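Local coordinates for protein exodeoxyribonuclease (Neisseria meningitidis, PDB 2JC5) that probably cleaves the DNA backbone at abasic sites as a metal-dependent AP endonuclease of the ExoA family, serving DNA repair, at residues A[190-193]-A[198-201]; A[221-226]-A[252-257]; A[95-98]-A[103-106]. One frame throughout, in Å; residues are numbered along the deposited sequence.

From the N terminus the three contacts come in series, contact 3 first, and none encloses another. Contact 3 (95-98 with 103-106) closes a tight hairpin between neighbouring strands of one large sheet. Contact 1 (190-193 with 198-201) follows, folding the loop after helix 191-195 back onto that helix, near the surface. Contact 2 (221-226 with 252-257) closes a longer loop and joins strand 217-225 of the hairpin's sheet to strand 250-254 of the other sheet. Contact 2 touches both others: M191 N probably bonds to Q223 O, and Y256 packs on L103. Contacts 1 and 3 stay about 11 Å apart at their nearest atoms.

Contact 1 of 3, residues A[190-193]-A[198-201]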
loop_
_atom_site.group_PDB
_atom_site.type_symbol
_atom_site.label_atom_id
_atom_site.label_comp_id
_atom_site.label_asym_id
_atom_site.label_seq_id
_atom_site.Cartn_x
_atom_site.Cartn_y
_atom_site.Cartn_z
ATOM N N ASP A 190 12.312 3.494 -1.718
ATOM C CA ASP A 190 11.108 4.173 -1.261
ATOM C C ASP A 190 10.844 5.233 -2.320
ATOM O O ASP A 190 11.512 6.267 -2.372
ATOM C CB ASP A 190 11.402 4.747 0.136
ATOM C CG ASP A 190 10.314 5.618 0.668
ATOM O OD1 ASP A 190 9.362 5.933 -0.083
ATOM O OD2 ASP A 190 10.430 5.983 1.871
ATOM N N MET A 191 9.887 4.969 -3.195
ATOM C CA MET A 191 9.818 5.725 -4.440
ATOM C C MET A 191 9.545 7.205 -4.204
ATOM O O MET A 191 10.158 8.067 -4.850
ATOM C CB MET A 191 8.777 5.138 -5.387
ATOM C CG MET A 191 9.098 5.368 -6.846
ATOM S SD MET A 191 10.665 4.635 -7.421
ATOM C CE MET A 191 11.793 6.040 -7.531
ATOM N N TRP A 192 8.630 7.507 -3.286
ATOM C CA TRP A 192 8.299 8.889 -2.995
ATOM C C TRP A 192 9.521 9.661 -2.493
ATOM O O TRP A 192 9.832 10.767 -2.957
ATOM C CB TRP A 192 7.190 9.001 -1.938
ATOM C CG TRP A 192 6.894 10.427 -1.634
ATOM C CD1 TRP A 192 7.431 11.193 -0.647
ATOM C CD2 TRP A 192 6.057 11.297 -2.412
ATOM N NE1 TRP A 192 6.949 12.491 -0.740
ATOM C CE2 TRP A 192 6.101 12.576 -1.811
ATOM C CE3 TRP A 192 5.260 11.113 -3.549
ATOM C CZ2 TRP A 192 5.377 13.648 -2.295
ATOM C CZ3 TRP A 192 4.539 12.188 -4.024
ATOM C CH2 TRP A 192 4.615 13.447 -3.408
ATOM N N ARG A 193 10.213 9.084 -1.519
ATOM C CA ARG A 193 11.311 9.798 -0.864
ATOM C C ARG A 193 12.473 9.956 -1.817
ATOM O O ARG A 193 13.202 10.947 -1.747
ATOM C CB ARG A 193 11.739 9.051 0.392
ATOM C CG ARG A 193 12.826 9.695 1.193
ATOM C CD ARG A 193 12.541 11.103 1.598
ATOM N NE ARG A 193 11.321 11.242 2.382
ATOM C CZ ARG A 193 10.317 12.075 2.124
ATOM N NH1 ARG A 193 10.310 12.878 1.066
ATOM N NH2 ARG A 193 9.271 12.097 2.951
ATOM N N ASP A 198 12.780 16.169 -0.194
ATOM C CA ASP A 198 12.420 17.176 0.803
ATOM C C ASP A 198 10.938 17.409 0.950
ATOM O O ASP A 198 10.524 18.304 1.672
ATOM C CB ASP A 198 13.108 18.498 0.444
ATOM C CG ASP A 198 14.601 18.381 0.504
ATOM O OD1 ASP A 198 15.094 17.828 1.511
ATOM O OD2 ASP A 198 15.284 18.792 -0.457
ATOM N N VAL A 199 10.124 16.581 0.305
ATOM C CA VAL A 199 8.682 16.820 0.304
ATOM C C VAL A 199 8.024 15.775 1.212
ATOM O O VAL A 199 8.101 14.571 0.914
ATOM C CB VAL A 199 8.109 16.738 -1.116
ATOM C CG1 VAL A 199 6.612 17.000 -1.105
ATOM C CG2 VAL A 199 8.828 17.731 -2.025
ATOM N N PRO A 200 7.411 16.218 2.330
ATOM C CA PRO A 200 6.906 15.234 3.293
ATOM C C PRO A 200 6.045 14.119 2.675
ATOM O O PRO A 200 6.284 12.931 2.939
ATOM C CB PRO A 200 6.124 16.092 4.281
ATOM C CG PRO A 200 6.887 17.387 4.295
ATOM C CD PRO A 200 7.244 17.596 2.835
ATOM N N GLY A 201 5.019 14.479 1.925
ATOM C CA GLY A 201 4.194 13.484 1.257
ATOM C C GLY A 201 3.291 12.662 2.149
ATOM O O GLY A 201 3.124 11.465 1.915
#
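W192, in the first turn of helix 191-195, points toward the irregular loop 198-201 that follows the helix, and the end of R193 beside it comes close to the same loop. The backbones keep their distance, with W192 CA 7.5 Å from G201 CA, so side chains from the helix bridge the gap to backbone carbonyls of the loop. G201 takes a backbone conformation with positive phi where the loop passes beside the indole.

The carbonyl of V199 is the focus. W192 NE1 donates to V199 O at 2.9 Å, with the acceptor close to the indole plane. From the opposite face of the same carbonyl plane, R193 NH1 donates to V199 O at 2.8 Å in a nearly straight bond (170°). R193 gets there because its chain bends at chi2 and chi3 (55° and 58°), which curls the guanidinium back to the loop. Its NH2 makes a more bent bond to P200 O at 3.1 Å, and both acceptor oxygens lie near the guanidinium plane. Beyond the polar end of the indole, W192 CZ2 packs against V199 CG1 at 3.8 Å, the two side chains crossing at roughly a right angle, while G201 CA lies 3.5 Å from W192 NE1.

R193 NH2 also forms a salt bridge with D158, and the ring of Y196 meets W192 edge-to-face. Two strong donors thus grip V199 O from either side, and R193 spans two successive carbonyls: together they probably help to hold the chain after the helix in its turn and keep the guanidinium in one orientation.

Contact 2 of 3, residues A[221-226]-A[252-257]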
loop_
_atom_site.group_PDB
_atom_site.type_symbol
_atom_site.label_atom_id
_atom_site.label_comp_id
_atom_site.label_asym_id
_atom_site.label_seq_id
_atom_site.Cartn_x
_atom_site.Cartn_y
_atom_site.Cartn_z
ATOM N N ASP A 221 1.966 5.112 3.626
ATOM C CA ASP A 221 1.720 4.385 2.385
ATOM C C ASP A 221 2.930 4.573 1.497
ATOM O O ASP A 221 3.494 5.672 1.437
ATOM C CB ASP A 221 0.463 4.913 1.715
ATOM C CG ASP A 221 -0.773 4.719 2.584
ATOM O OD1 ASP A 221 -1.385 3.620 2.521
ATOM O OD2 ASP A 221 -1.147 5.650 3.338
ATOM N N TYR A 222 3.336 3.501 0.836
ATOM C CA TYR A 222 4.564 3.484 0.040
ATOM C C TYR A 222 4.372 2.743 -1.262
ATOM O O TYR A 222 3.523 1.859 -1.372
ATOM C CB TYR A 222 5.693 2.725 0.749
ATOM C CG TYR A 222 6.173 3.240 2.064
ATOM C CD1 TYR A 222 5.445 3.020 3.228
ATOM C CD2 TYR A 222 7.382 3.908 2.172
ATOM C CE1 TYR A 222 5.892 3.485 4.434
ATOM C CE2 TYR A 222 7.836 4.358 3.386
ATOM C CZ TYR A 222 7.092 4.132 4.521
ATOM O OH TYR A 222 7.577 4.568 5.739
ATOM N N GLN A 223 5.236 3.054 -2.217
ATOM C CA GLN A 223 5.583 2.133 -3.305
ATOM C C GLN A 223 7.060 1.816 -3.151
ATOM O O GLN A 223 7.898 2.690 -3.325
ATOM C CB GLN A 223 5.251 2.757 -4.668
ATOM C CG GLN A 223 3.747 2.965 -4.853
ATOM C CD GLN A 223 3.277 3.206 -6.298
ATOM O OE1 GLN A 223 3.944 2.871 -7.280
ATOM N NE2 GLN A 223 2.093 3.773 -6.415
ATOM N N MET A 224 7.359 0.588 -2.731
ATOM C CA MET A 224 8.741 0.117 -2.625
ATOM C C MET A 224 9.096 -0.603 -3.918
ATOM O O MET A 224 8.366 -1.494 -4.331
ATOM C CB MET A 224 8.927 -0.844 -1.452
ATOM C CG MET A 224 8.746 -0.203 -0.085
ATOM S SD MET A 224 10.119 0.918 0.300
ATOM C CE MET A 224 9.865 1.104 2.067
ATOM N N VAL A 225 10.204 -0.219 -4.551
ATOM C CA VAL A 225 10.478 -0.621 -5.929
ATOM C C VAL A 225 11.887 -1.204 -6.075
ATOM O O VAL A 225 12.834 -0.763 -5.415
ATOM C CB VAL A 225 10.278 0.604 -6.875
ATOM C CG1 VAL A 225 10.374 0.212 -8.342
ATOM C CG2 VAL A 225 8.918 1.269 -6.612
ATOM N N THR A 226 12.020 -2.183 -6.965
ATOM C CA THR A 226 13.318 -2.767 -7.340
ATOM C C THR A 226 14.149 -1.750 -8.134
ATOM O O THR A 226 13.601 -0.777 -8.638
ATOM C CB THR A 226 13.085 -4.046 -8.138
ATOM O OG1 THR A 226 12.099 -3.810 -9.144
ATOM C CG2 THR A 226 12.619 -5.145 -7.200
ATOM N N VAL A 252 2.140 6.843 -8.754
ATOM C CA VAL A 252 3.502 6.919 -9.330
ATOM C C VAL A 252 3.420 6.539 -10.794
ATOM O O VAL A 252 2.711 5.593 -11.146
ATOM C CB VAL A 252 4.515 6.019 -8.605
ATOM C CG1 VAL A 252 5.933 6.224 -9.167
ATOM C CG2 VAL A 252 4.504 6.306 -7.093
ATOM N N GLU A 253 4.143 7.289 -11.633
ATOM C CA GLU A 253 4.217 7.038 -13.066
ATOM C C GLU A 253 5.599 6.523 -13.411
ATOM O O GLU A 253 6.590 7.162 -13.065
ATOM C CB GLU A 253 3.916 8.335 -13.830
ATOM C CG GLU A 253 2.482 8.759 -13.646
ATOM C CD GLU A 253 2.140 10.058 -14.318
ATOM O OE1 GLU A 253 2.301 10.145 -15.556
ATOM O OE2 GLU A 253 1.683 10.979 -13.603
ATOM N N TYR A 254 5.647 5.376 -14.097
ATOM C CA TYR A 254 6.888 4.726 -14.485
ATOM C C TYR A 254 6.994 4.660 -16.004
ATOM O O TYR A 254 6.037 4.340 -16.688
ATOM C CB TYR A 254 6.924 3.292 -13.944
ATOM C CG TYR A 254 6.814 3.192 -12.438
ATOM C CD1 TYR A 254 5.569 3.097 -11.821
ATOM C CD2 TYR A 254 7.952 3.150 -11.639
ATOM C CE1 TYR A 254 5.463 3.008 -10.443
ATOM C CE2 TYR A 254 7.858 3.054 -10.271
ATOM C CZ TYR A 254 6.617 2.989 -9.670
ATOM O OH TYR A 254 6.509 2.903 -8.304
ATOM N N ASP A 255 8.174 4.969 -16.529
ATOM C CA ASP A 255 8.438 4.812 -17.961
ATOM C C ASP A 255 8.775 3.352 -18.209
ATOM O O ASP A 255 9.942 2.983 -18.298
ATOM C CB ASP A 255 9.580 5.722 -18.376
ATOM C CG ASP A 255 9.893 5.631 -19.836
ATOM O OD1 ASP A 255 9.061 5.069 -20.567
ATOM O OD2 ASP A 255 10.967 6.134 -20.242
ATOM N N TYR A 256 7.730 2.530 -18.296
ATOM C CA TYR A 256 7.855 1.073 -18.279
ATOM C C TYR A 256 6.636 0.408 -18.909
ATOM O O TYR A 256 5.517 0.903 -18.799
ATOM C CB TYR A 256 8.009 0.593 -16.846
ATOM C CG TYR A 256 8.220 -0.887 -16.681
ATOM C CD1 TYR A 256 9.491 -1.441 -16.685
ATOM C CD2 TYR A 256 7.140 -1.743 -16.530
ATOM C CE1 TYR A 256 9.683 -2.805 -16.525
ATOM C CE2 TYR A 256 7.328 -3.084 -16.358
ATOM C CZ TYR A 256 8.601 -3.620 -16.361
ATOM O OH TYR A 256 8.769 -4.984 -16.200
ATOM N N ALA A 257 6.893 -0.696 -19.604
ATOM C CA ALA A 257 5.868 -1.637 -20.041
ATOM C C ALA A 257 6.407 -3.054 -19.938
ATOM O O ALA A 257 7.616 -3.273 -20.014
ATOM C CB ALA A 257 5.450 -1.335 -21.465
#
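Y254 and Q223 meet because both carry CG anti to the carbonyl carbon (chi1 near -60° in each), so that the ring and the amide project from their strands into the space between them. Beyond CG the glutamine chain is extended, which carries its amide to the phenol.

There Y254 OH donates to Q223 OE1 at 2.8 Å, the hydroxyl tilted from the carbonyl plane. OE1 lies at the ring edge, and the amide and ring planes are 28° apart. The other end of the amide is held too: NE2 donates to I4 O, which helps set its rotation.

Methyl groups pack around this polar pair. V252 CG2 sits 3.4 Å from Q223 CD, and V225 CG2 approaches Y254 OH at 3.4 Å. V252 CG1, from the same strand as the tyrosine, lies over one face of its ring near the rim.

The axes of segments 221-225 and 252-254 approach to 10.5 Å and are only 18° from parallel, too far apart for backbone pairing, and all four touching residues are buried. Here strand 217-225 of one sheet faces strand 250-254 of the other, packing typical of the two-sheet core of the DNase I-like fold.

Contact 3 of 3, residues A[95-98]-A[103-106]; sequences FVRC and LSVI
Backbone bonds between C98 and V105 join the two strands: C98 N donates to V105 O and V105 N to C98 O, each 2.9 Å long. This is an antiparallel hydrogen-bonded pair, flanked by the non-hydrogen-bonded pair R97-I106, whose CA atoms come to 4.4 Å. CA-H...O contacts fill in between, among them I106 CA to V96 O at 3.2 Å.

Polar side-chain contact is made by R97, extended from CG to NE, which runs alongside the neighbouring strand to S104. Its NH2 donates to S104 OG at 3.0 Å in a bent bond (133°), the hydroxyl lying 31° out of the guanidinium plane. Both residues have a further partner in D99, which forms a salt bridge with R97 NE and a hydrogen bond with S104 OG. E140 also pairs with R97 NH2.

Apolar packing lies on the same face of the sheet. F95, its CG anti to the backbone N (chi1 179°), brings CE2 to 3.8 Å from I106 CG2, while I106 CG1 rests against R97 CB at 3.8 Å. Helix 117-139 covers this face through F130, M133 and M137. Strands 95-100 and 103-109 form a classic beta hairpin within one of the sheets of the DNase I-like fold.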
loop_
_atom_site.group_PDB
_atom_site.type_symbol
_atom_site.label_atom_id
_atom_site.label_comp_id
_atom_site.label_asym_id
_atom_site.label_seq_id
_atom_site.Cartn_x
_atom_site.Cartn_y
_atom_site.Cartn_z
ATOM N N PHE A 95 -2.206 -9.666 1.627
ATOM C CA PHE A 95 -1.191 -9.745 0.561
ATOM C C PHE A 95 -1.752 -10.376 -0.695
ATOM O O PHE A 95 -2.280 -11.496 -0.652
ATOM C CB PHE A 95 -0.010 -10.572 1.080
ATOM C CG PHE A 95 1.119 -10.759 0.092
ATOM C CD1 PHE A 95 1.038 -11.709 -0.905
ATOM C CD2 PHE A 95 2.288 -10.006 0.199
ATOM C CE1 PHE A 95 2.099 -11.879 -1.820
ATOM C CE2 PHE A 95 3.345 -10.186 -0.705
ATOM C CZ PHE A 95 3.240 -11.132 -1.704
ATOM N N VAL A 96 -1.641 -9.645 -1.812
ATOM C CA VAL A 96 -1.938 -10.175 -3.158
ATOM C C VAL A 96 -0.822 -9.747 -4.075
ATOM O O VAL A 96 -0.366 -8.604 -4.016
ATOM C CB VAL A 96 -3.282 -9.685 -3.724
ATOM C CG1 VAL A 96 -3.436 -10.026 -5.237
ATOM C CG2 VAL A 96 -4.418 -10.247 -2.926
ATOM N N ARG A 97 -0.385 -10.662 -4.926
ATOM C CA ARG A 97 0.661 -10.388 -5.912
ATOM C C ARG A 97 0.165 -10.741 -7.299
ATOM O O ARG A 97 -0.328 -11.845 -7.510
ATOM C CB ARG A 97 1.897 -11.216 -5.609
ATOM C CG ARG A 97 2.980 -11.121 -6.665
ATOM C CD ARG A 97 4.226 -11.878 -6.289
ATOM N NE ARG A 97 5.175 -11.916 -7.403
ATOM C CZ ARG A 97 6.459 -12.245 -7.306
ATOM N NH1 ARG A 97 7.008 -12.567 -6.148
ATOM N NH2 ARG A 97 7.222 -12.226 -8.391
ATOM N N CYS A 98 0.320 -9.817 -8.233
ATOM C CA CYS A 98 -0.026 -10.052 -9.636
ATOM C C CYS A 98 1.189 -9.861 -10.521
ATOM O O CYS A 98 1.899 -8.861 -10.407
ATOM C CB CYS A 98 -1.143 -9.122 -10.065
ATOM S SG CYS A 98 -2.708 -9.508 -9.298
ATOM N N LEU A 103 7.068 -8.050 -14.704
ATOM C CA LEU A 103 6.561 -7.098 -13.715
ATOM C C LEU A 103 5.738 -7.825 -12.665
ATOM O O LEU A 103 4.892 -8.663 -12.989
ATOM C CB LEU A 103 5.683 -6.039 -14.398
ATOM C CG LEU A 103 5.021 -4.984 -13.498
ATOM C CD1 LEU A 103 6.066 -4.114 -12.834
ATOM C CD2 LEU A 103 4.035 -4.177 -14.291
ATOM N N SER A 104 5.939 -7.459 -11.404
ATOM C CA SER A 104 5.053 -7.899 -10.332
ATOM C C SER A 104 4.633 -6.701 -9.529
ATOM O O SER A 104 5.448 -5.823 -9.216
ATOM C CB SER A 104 5.731 -8.902 -9.412
ATOM O OG SER A 104 6.123 -10.072 -10.106
ATOM N N VAL A 105 3.354 -6.653 -9.203
ATOM C CA VAL A 105 2.835 -5.645 -8.299
ATOM C C VAL A 105 2.084 -6.311 -7.158
ATOM O O VAL A 105 1.263 -7.221 -7.382
ATOM C CB VAL A 105 1.936 -4.670 -9.054
ATOM C CG1 VAL A 105 1.426 -3.587 -8.121
ATOM C CG2 VAL A 105 2.682 -4.067 -10.225
ATOM N N ILE A 106 2.380 -5.842 -5.948
ATOM C CA ILE A 106 1.781 -6.343 -4.730
ATOM C C ILE A 106 0.913 -5.271 -4.110
ATOM O O ILE A 106 1.197 -4.069 -4.226
ATOM C CB ILE A 106 2.866 -6.781 -3.737
ATOM C CG1 ILE A 106 3.493 -8.085 -4.236
ATOM C CG2 ILE A 106 2.322 -6.925 -2.303
ATOM C CD1 ILE A 106 4.937 -8.237 -3.926
#